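Local coordinates for predicted acetamidase/formamidase (Thermoanaerobacter tengcongensis, PDB 3TKK), which probably hydrolyses carbon-nitrogen bonds in linear amides other than peptides, and binds zinc and calcium ions, at residues His11-Phe16 with Leu179-Asp184; Tyr5-Asp10 with Gly64-Glu69; Asn60-Pro65 with Ile146-Pro151. All blocks are in the same frame, centred on the assembly; numbering follows the deposited sequence.

Interaction 1: His11-Phe16 with Leu179-Asp184; sequences HHIFAF and LLALGD. With ZN (zinc ion), chain F; CA (calcium ion), chain G.
Phe-16 sets the CE2-CZ edge of its ring against Ala-181, with CE2 3.9 Å from Ala-181 CB. The carbonyl oxygen of the same alanine lies in the plane of the ring, at its edge, 3.6 Å from Phe-16 CE2, so the aromatic C-H groups rather than the pi face look at the oxygen. Ile-13 comes to the same methyl with the end of its longer branch: Ile-13 CD1 stands 3.6 Å from Ala-181 CB. Its CG1 is wedged between the backbone N and the carbonyl carbon (chi1 60°), and the extended chi2 then pushes CD1 out to the alanine. One small methyl is thus shared by two large side chains.

The two segments are not sheet neighbours: strand 62-69 runs between them, antiparallel to both 12-13 and 180-186, and Ile-13 and Ala-181 both rest on Ala-62. Their contact therefore bridges across a middle strand on one side of a mixed beta sheet. On Phe-16, Val-136 of strand 133-138 and the ring of His-154 add further packing. A leucine in place of Phe-16 would probably lose the flat edge set against Ala-181 O and leave His-154 without its ring partner.

Farther along its strand, Asp-184 bridges two metals: OD1 binds the zinc ion at 2.1 Å, while OD2 binds the calcium ion at 2.3 Å. With CG anti to the backbone N (chi1 -179°), the carboxylate faces both ions, and water 1 also joins them. His-186 and Glu-200 are further zinc ligands, and Asn-157 and Asp-159 further calcium ligands.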
loop_
_atom_site.group_PDB
_atom_site.type_symbol
_atom_site.label_atom_id
_atom_site.label_comp_id
_atom_site.label_asym_id
_atom_site.label_seq_id
_atom_site.Cartn_x
_atom_site.Cartn_y
_atom_site.Cartn_z
ATOM N N HIS A 11 -9.676 22.915 24.455
ATOM C CA HIS A 11 -10.198 21.678 25.041
ATOM C C HIS A 11 -9.480 20.510 24.403
ATOM O O HIS A 11 -9.833 20.115 23.294
ATOM C CB HIS A 11 -11.704 21.541 24.802
ATOM C CG HIS A 11 -12.519 22.652 25.382
ATOM N ND1 HIS A 11 -13.244 22.517 26.546
ATOM C CD2 HIS A 11 -12.737 23.909 24.939
ATOM C CE1 HIS A 11 -13.858 23.660 26.798
ATOM N NE2 HIS A 11 -13.579 24.506 25.825
ATOM N N HIS A 12 -8.471 19.926 25.030
ATOM C CA HIS A 12 -7.783 18.861 24.323
ATOM C C HIS A 12 -7.275 17.811 25.335
ATOM O O HIS A 12 -7.173 18.121 26.530
ATOM C CB HIS A 12 -6.535 19.384 23.537
ATOM C CG HIS A 12 -5.693 20.378 24.295
ATOM N ND1 HIS A 12 -4.825 20.006 25.308
ATOM C CD2 HIS A 12 -5.572 21.731 24.184
ATOM C CE1 HIS A 12 -4.207 21.075 25.788
ATOM N NE2 HIS A 12 -4.615 22.130 25.107
ATOM N N ILE A 13 -6.838 16.669 24.808
ATOM C CA ILE A 13 -6.353 15.574 25.666
ATOM C C ILE A 13 -5.030 15.051 25.112
ATOM O O ILE A 13 -4.735 15.198 23.906
ATOM C CB ILE A 13 -7.317 14.425 25.578
ATOM C CG1 ILE A 13 -7.414 13.935 24.106
ATOM C CG2 ILE A 13 -8.752 14.852 26.181
ATOM C CD1 ILE A 13 -8.422 12.959 23.988
ATOM N N PHE A 14 -4.290 14.297 25.924
ATOM C CA PHE A 14 -3.061 13.727 25.435
ATOM C C PHE A 14 -3.185 12.193 25.312
ATOM O O PHE A 14 -2.332 11.553 24.747
ATOM C CB PHE A 14 -1.882 14.150 26.411
ATOM C CG PHE A 14 -1.518 15.622 26.226
ATOM C CD1 PHE A 14 -0.802 16.019 25.079
ATOM C CD2 PHE A 14 -2.023 16.589 27.091
ATOM C CE1 PHE A 14 -0.515 17.351 24.866
ATOM C CE2 PHE A 14 -1.790 17.938 26.891
ATOM C CZ PHE A 14 -1.013 18.345 25.767
ATOM N N ALA A 15 -4.204 11.593 25.929
ATOM C CA ALA A 15 -4.377 10.152 25.771
ATOM C C ALA A 15 -5.842 9.906 25.613
ATOM O O ALA A 15 -6.631 10.665 26.201
ATOM C CB ALA A 15 -3.828 9.409 27.084
ATOM N N PHE A 16 -6.247 8.871 24.857
ATOM C CA PHE A 16 -7.725 8.547 24.720
ATOM C C PHE A 16 -8.103 7.745 25.941
ATOM O O PHE A 16 -7.450 6.715 26.226
ATOM C CB PHE A 16 -8.020 7.793 23.420
ATOM C CG PHE A 16 -7.941 8.665 22.223
ATOM C CD1 PHE A 16 -6.722 9.094 21.716
ATOM C CD2 PHE A 16 -9.126 9.136 21.612
ATOM C CE1 PHE A 16 -6.699 9.987 20.539
ATOM C CE2 PHE A 16 -9.123 9.995 20.487
ATOM C CZ PHE A 16 -7.886 10.450 19.991
ATOM N N LEU A 179 -16.942 9.584 23.155
ATOM C CA LEU A 179 -15.758 10.453 23.461
ATOM C C LEU A 179 -14.790 10.585 22.271
ATOM O O LEU A 179 -13.646 10.038 22.234
ATOM C CB LEU A 179 -15.024 9.943 24.709
ATOM C CG LEU A 179 -15.919 9.944 26.014
ATOM C CD1 LEU A 179 -15.150 9.419 27.223
ATOM C CD2 LEU A 179 -16.572 11.311 26.535
ATOM N N LEU A 180 -15.215 11.389 21.332
ATOM C CA LEU A 180 -14.429 11.563 20.126
ATOM C C LEU A 180 -13.421 12.633 20.327
ATOM O O LEU A 180 -13.773 13.672 20.917
ATOM C CB LEU A 180 -15.352 11.910 19.021
ATOM C CG LEU A 180 -14.758 12.366 17.647
ATOM C CD1 LEU A 180 -14.139 11.112 16.841
ATOM C CD2 LEU A 180 -15.806 12.937 16.837
ATOM N N ALA A 181 -12.176 12.445 19.854
ATOM C CA ALA A 181 -11.186 13.578 19.859
ATOM C C ALA A 181 -10.320 13.421 18.569
ATOM O O ALA A 181 -10.230 12.305 17.984
ATOM C CB ALA A 181 -10.299 13.631 21.025
ATOM N N LEU A 182 -9.878 14.580 18.080
ATOM C CA LEU A 182 -9.061 14.641 16.801
ATOM C C LEU A 182 -7.915 15.654 16.851
ATOM O O LEU A 182 -7.958 16.685 17.535
ATOM C CB LEU A 182 -9.891 14.654 15.519
ATOM C CG LEU A 182 -10.738 16.009 15.393
ATOM C CD1 LEU A 182 -11.211 16.290 14.081
ATOM C CD2 LEU A 182 -11.964 15.762 16.170
ATOM N N GLY A 183 -6.877 15.405 16.121
ATOM C CA GLY A 183 -5.889 16.429 15.964
ATOM C C GLY A 183 -4.856 15.965 14.927
ATOM O O GLY A 183 -5.141 15.125 14.131
ATOM N N ASP A 184 -3.623 16.439 15.101
ATOM C CA ASP A 184 -2.483 16.087 14.227
ATOM C C ASP A 184 -2.774 16.177 12.813
ATOM O O ASP A 184 -2.524 15.152 12.117
ATOM C CB ASP A 184 -2.074 14.615 14.596
ATOM C CG ASP A 184 -0.894 14.081 13.808
ATOM O OD1 ASP A 184 0.057 14.807 13.606
ATOM O OD2 ASP A 184 -0.818 12.875 13.400
HETATM ZN ZN ZN F . 1.729 14.309 12.396
HETATM CA CA CA G . 0.764 11.182 13.621
HETATM O O HOH W 1 2.571 12.454 12.446
HETATM O O HOH W 2 1.558 12.201 15.751
HETATM O O HOH W 3 2.833 10.140 14.453
#

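Interaction 2: Tyr5-Asp10 with Gly64-Glu69; sequences YSLSAD and GPIFVE
Leu-7 and Ile-66 meet at an angle, their side chains crossing rather than lying alongside, and they join two sheets: strand 4-7 is an outermost strand of a nine-stranded mixed sheet, and strand 62-69 belongs to a second mixed sheet facing it. The leucine does its touching with one branch. Leu-7 CD2 comes 3.8 Å from Ile-66 CG1, the middle of the isoleucine's longer arm, and stays 4.2 Å from Ile-66 CD1, so the methyl rests against the side of that arm instead of meeting its end. Leu-7 CG is anti to the backbone N (chi1 180°), which stretches the side chain from its strand toward the other sheet. Ile-66 answers with CG1 beside its own backbone N at chi1 -59°, turning the CG1-CD1 arm to the leucine.

The same Leu-7 methyl reaches over the backbone at Gly-64. A side chain there would point away from Leu-7, and the backbone angles of Gly-64 would jam a CB against the carbonyl oxygen of Thr-63. Val-26 flanks Ile-66, and the CG2 methyl of Thr-63 packs on Leu-7, extending the apolar layer between the sheets. Past the strand, the chain turns through Ser-8 to Asp-10, where Ser-8 OG donates to Asp-10 OD1 over 2.6 Å, approaching from above the carboxylate plane, 42° out of it.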
loop_
_atom_site.group_PDB
_atom_site.type_symbol
_atom_site.label_atom_id
_atom_site.label_comp_id
_atom_site.label_asym_id
_atom_site.label_seq_id
_atom_site.Cartn_x
_atom_site.Cartn_y
_atom_site.Cartn_z
ATOM N N TYR A 5 -21.808 23.434 16.348
ATOM C CA TYR A 5 -20.961 24.024 17.369
ATOM C C TYR A 5 -19.523 24.214 16.904
ATOM O O TYR A 5 -19.009 23.482 16.065
ATOM C CB TYR A 5 -20.912 23.141 18.653
ATOM C CG TYR A 5 -22.311 22.857 19.150
ATOM C CD1 TYR A 5 -22.867 21.605 19.022
ATOM C CD2 TYR A 5 -23.028 23.827 19.781
ATOM C CE1 TYR A 5 -24.147 21.319 19.480
ATOM C CE2 TYR A 5 -24.343 23.588 20.232
ATOM C CZ TYR A 5 -24.890 22.316 20.092
ATOM O OH TYR A 5 -26.177 22.080 20.536
ATOM N N SER A 6 -18.838 25.128 17.543
ATOM C CA SER A 6 -17.400 25.293 17.311
ATOM C C SER A 6 -16.653 24.904 18.571
ATOM O O SER A 6 -17.030 25.302 19.673
ATOM C CB SER A 6 -17.218 26.768 16.927
ATOM O OG SER A 6 -15.986 27.198 17.415
ATOM N N LEU A 7 -15.621 24.094 18.480
ATOM C CA LEU A 7 -14.936 23.601 19.642
ATOM C C LEU A 7 -13.460 24.050 19.473
ATOM O O LEU A 7 -12.769 23.666 18.502
ATOM C CB LEU A 7 -14.954 22.079 19.660
ATOM C CG LEU A 7 -14.252 21.428 20.851
ATOM C CD1 LEU A 7 -14.887 21.966 22.140
ATOM C CD2 LEU A 7 -14.406 19.900 20.731
ATOM N N SER A 8 -12.968 24.788 20.474
ATOM C CA SER A 8 -11.660 25.375 20.354
ATOM C C SER A 8 -10.579 24.449 20.953
ATOM O O SER A 8 -10.863 23.561 21.765
ATOM C CB SER A 8 -11.802 26.769 20.999
ATOM O OG SER A 8 -10.566 27.266 21.413
ATOM N N ALA A 9 -9.326 24.682 20.563
ATOM C CA ALA A 9 -8.251 23.818 20.806
ATOM C C ALA A 9 -7.760 23.830 22.259
ATOM O O ALA A 9 -7.010 22.941 22.595
ATOM C CB ALA A 9 -7.113 24.107 19.812
ATOM N N ASP A 10 -8.297 24.740 23.081
ATOM C CA ASP A 10 -8.043 24.768 24.499
ATOM C C ASP A 10 -8.737 23.606 25.156
ATOM O O ASP A 10 -8.411 23.326 26.284
ATOM C CB ASP A 10 -8.402 26.088 25.226
ATOM C CG ASP A 10 -9.770 26.653 24.852
ATOM O OD1 ASP A 10 -10.355 26.329 23.801
ATOM O OD2 ASP A 10 -10.242 27.567 25.582
ATOM N N GLY A 64 -11.044 17.849 21.997
ATOM C CA GLY A 64 -12.074 16.963 22.509
ATOM C C GLY A 64 -11.877 16.701 24.017
ATOM O O GLY A 64 -11.097 17.402 24.726
ATOM N N PRO A 65 -12.603 15.707 24.553
ATOM C CA PRO A 65 -13.444 14.795 23.791
ATOM C C PRO A 65 -14.869 15.301 23.640
ATOM O O PRO A 65 -15.339 16.166 24.385
ATOM C CB PRO A 65 -13.390 13.479 24.620
ATOM C CG PRO A 65 -12.919 13.911 26.011
ATOM C CD PRO A 65 -12.537 15.384 25.979
ATOM N N ILE A 66 -15.507 14.867 22.579
ATOM C CA ILE A 66 -16.902 15.182 22.337
ATOM C C ILE A 66 -17.793 13.992 22.759
ATOM O O ILE A 66 -17.613 12.861 22.289
ATOM C CB ILE A 66 -17.034 15.372 20.829
ATOM C CG1 ILE A 66 -16.090 16.518 20.389
ATOM C CG2 ILE A 66 -18.534 15.551 20.407
ATOM C CD1 ILE A 66 -15.771 16.471 18.761
ATOM N N PHE A 67 -18.721 14.247 23.665
ATOM C CA PHE A 67 -19.680 13.221 24.075
ATOM C C PHE A 67 -20.820 13.310 23.108
ATOM O O PHE A 67 -21.364 14.420 22.889
ATOM C CB PHE A 67 -20.130 13.528 25.505
ATOM C CG PHE A 67 -21.001 12.543 26.086
ATOM C CD1 PHE A 67 -20.503 11.589 27.027
ATOM C CD2 PHE A 67 -22.332 12.492 25.718
ATOM C CE1 PHE A 67 -21.345 10.665 27.624
ATOM C CE2 PHE A 67 -23.219 11.538 26.286
ATOM C CZ PHE A 67 -22.748 10.643 27.285
ATOM N N VAL A 68 -21.168 12.161 22.500
ATOM C CA VAL A 68 -22.185 12.136 21.507
ATOM C C VAL A 68 -23.355 11.407 22.122
ATOM O O VAL A 68 -23.275 10.242 22.363
ATOM C CB VAL A 68 -21.711 11.398 20.205
ATOM C CG1 VAL A 68 -22.895 11.259 19.230
ATOM C CG2 VAL A 68 -20.504 12.234 19.583
ATOM N N GLU A 69 -24.438 12.115 22.385
ATOM C CA GLU A 69 -25.628 11.497 22.996
ATOM C C GLU A 69 -26.161 10.309 22.212
ATOM O O GLU A 69 -26.381 10.468 21.050
ATOM C CB GLU A 69 -26.759 12.536 23.197
ATOM C CG GLU A 69 -26.449 13.317 24.491
ATOM C CD GLU A 69 -27.400 14.459 24.830
ATOM O OE1 GLU A 69 -28.463 14.647 24.205
ATOM O OE2 GLU A 69 -27.026 15.189 25.762
#

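Interaction 3: Asn60-Pro65 with Ile146-Pro151; sequences NPATGP and INCGTP
Asn-60 and Cys-148 press together closely, by van der Waals contact: Asn-60 CB lies 3.5 Å from Cys-148 CB, and the backbone oxygen of Asn-60 sits 3.1 Å from that same Cys-148 CB. With the sulfur beside its own backbone N (chi1 -78°), Cys-148 SG lies 3.5 Å from Asn-60 O and, more loosely, 4.2 Å from Ala-62 CB. The amide end of Asn-60 reaches the next residue, and its OD1 lies 3.3 Å from Gly-149 CA. A side chain at Gly-149 would crowd this oxygen.

The hydrogen bonds that shape the turn lie within 146-151. Asn-147 OD1 accepts from Gly-149 N at 3.1 Å, an Asx turn with a nearly straight N-H...O angle of 164°, while Thr-150 N bonds to Asn-147 O, closing a type I beta turn. Together they bring Cys-148 and Gly-149 to Asn-60.

Gly-149 O accepts from calcium ligand Asn-157, and the nearest side-chain atom of Asn-60 is about 4 Å from the calcium ion, which it does not bind. The contact thus joins the loop entering strand 62-69 to the turn after strand 146-147, beside strand 180-186, whose Asp-184 touches Asn-60.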
loop_
_atom_site.group_PDB
_atom_site.type_symbol
_atom_site.label_atom_id
_atom_site.label_comp_id
_atom_site.label_asym_id
_atom_site.label_seq_id
_atom_site.Cartn_x
_atom_site.Cartn_y
_atom_site.Cartn_z
ATOM N N ASN A 60 0.986 15.498 20.213
ATOM C CA ASN A 60 -0.330 15.023 19.721
ATOM C C ASN A 60 -1.581 15.442 20.493
ATOM O O ASN A 60 -2.438 14.536 20.762
ATOM C CB ASN A 60 -0.417 13.475 19.683
ATOM C CG ASN A 60 0.563 12.874 18.743
ATOM O OD1 ASN A 60 1.425 12.032 19.118
ATOM N ND2 ASN A 60 0.473 13.299 17.506
ATOM N N PRO A 61 -1.745 16.769 20.789
ATOM C CA PRO A 61 -2.868 17.070 21.644
ATOM C C PRO A 61 -4.052 16.857 20.751
ATOM O O PRO A 61 -4.046 17.291 19.672
ATOM C CB PRO A 61 -2.647 18.556 22.036
ATOM C CG PRO A 61 -1.730 19.115 20.907
ATOM C CD PRO A 61 -0.952 17.933 20.390
ATOM N N ALA A 62 -5.058 16.139 21.180
ATOM C CA ALA A 62 -6.257 16.010 20.360
ATOM C C ALA A 62 -7.385 16.901 20.900
ATOM O O ALA A 62 -7.690 16.879 22.073
ATOM C CB ALA A 62 -6.674 14.530 20.374
ATOM N N THR A 63 -8.099 17.597 20.046
ATOM C CA THR A 63 -9.146 18.452 20.528
ATOM C C THR A 63 -10.354 17.557 20.875
ATOM O O THR A 63 -10.637 16.589 20.140
ATOM C CB THR A 63 -9.488 19.506 19.495
ATOM O OG1 THR A 63 -8.299 20.290 19.283
ATOM C CG2 THR A 63 -10.708 20.417 20.017
ATOM N N GLY A 64 -11.044 17.849 21.997
ATOM C CA GLY A 64 -12.074 16.963 22.509
ATOM C C GLY A 64 -11.877 16.701 24.017
ATOM O O GLY A 64 -11.097 17.402 24.726
ATOM N N PRO A 65 -12.603 15.707 24.553
ATOM C CA PRO A 65 -13.444 14.795 23.791
ATOM C C PRO A 65 -14.869 15.301 23.640
ATOM O O PRO A 65 -15.339 16.166 24.385
ATOM C CB PRO A 65 -13.390 13.479 24.620
ATOM C CG PRO A 65 -12.919 13.911 26.011
ATOM C CD PRO A 65 -12.537 15.384 25.979
ATOM N N ILE A 146 -4.921 5.149 26.479
ATOM C CA ILE A 146 -3.974 4.985 25.401
ATOM C C ILE A 146 -3.476 6.316 24.859
ATOM O O ILE A 146 -4.181 7.063 24.249
ATOM C CB ILE A 146 -4.499 4.028 24.287
ATOM C CG1 ILE A 146 -4.757 2.624 24.899
ATOM C CG2 ILE A 146 -3.457 3.912 23.106
ATOM C CD1 ILE A 146 -5.531 1.581 23.966
ATOM N N ASN A 147 -2.215 6.592 25.108
ATOM C CA ASN A 147 -1.603 7.820 24.579
ATOM C C ASN A 147 -1.938 8.146 23.120
ATOM O O ASN A 147 -1.832 7.254 22.266
ATOM C CB ASN A 147 -0.081 7.660 24.719
ATOM C CG ASN A 147 0.661 8.956 24.480
ATOM O OD1 ASN A 147 1.054 9.298 23.334
ATOM N ND2 ASN A 147 0.870 9.701 25.564
ATOM N N CYS A 148 -2.289 9.435 22.862
ATOM C CA CYS A 148 -2.550 10.026 21.549
ATOM C C CYS A 148 -1.700 9.613 20.385
ATOM O O CYS A 148 -2.187 9.595 19.271
ATOM C CB CYS A 148 -2.507 11.568 21.686
ATOM S SG CYS A 148 -4.067 11.962 22.391
ATOM N N GLY A 149 -0.431 9.313 20.644
ATOM C CA GLY A 149 0.526 8.859 19.602
ATOM C C GLY A 149 0.402 7.379 19.234
ATOM O O GLY A 149 1.153 6.895 18.390
ATOM N N THR A 150 -0.483 6.624 19.895
ATOM C CA THR A 150 -0.571 5.169 19.578
ATOM C C THR A 150 -1.936 4.880 18.949
ATOM O O THR A 150 -2.961 5.391 19.430
ATOM C CB THR A 150 -0.438 4.431 20.892
ATOM O OG1 THR A 150 0.908 4.623 21.361
ATOM C CG2 THR A 150 -0.687 2.929 20.759
ATOM N N PRO A 151 -1.976 4.184 17.815
ATOM C CA PRO A 151 -3.297 3.724 17.328
ATOM C C PRO A 151 -3.824 2.465 17.875
ATOM O O PRO A 151 -3.051 1.582 18.262
ATOM C CB PRO A 151 -3.068 3.434 15.846
ATOM C CG PRO A 151 -1.619 3.129 15.695
ATOM C CD PRO A 151 -0.868 3.755 16.937
#

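How the interactions relate
Strand 62-69 ties the three together. Interactions 2 and 3 use it directly, sharing Gly-64 and Pro-65, while interaction 1 spans it: Leu-180 O and His-11 O probably bond to Ile-66 N and Gly-64 N, and Leu-182 O to Thr-63 N. All three contacts are buried, but interactions 1 and 3, with centres about 4 Å apart, lie deeper, whereas interaction 2 is about 17 Å from the chain centre. Interaction 2 is purely apolar across its segments and away from the metals. Interactions 1 and 3 mix apolar contacts with carbonyl or amide oxygens; the segments of interaction 1 include the metal ligand Asp-184, and interaction 3 borders the site through Asn-60.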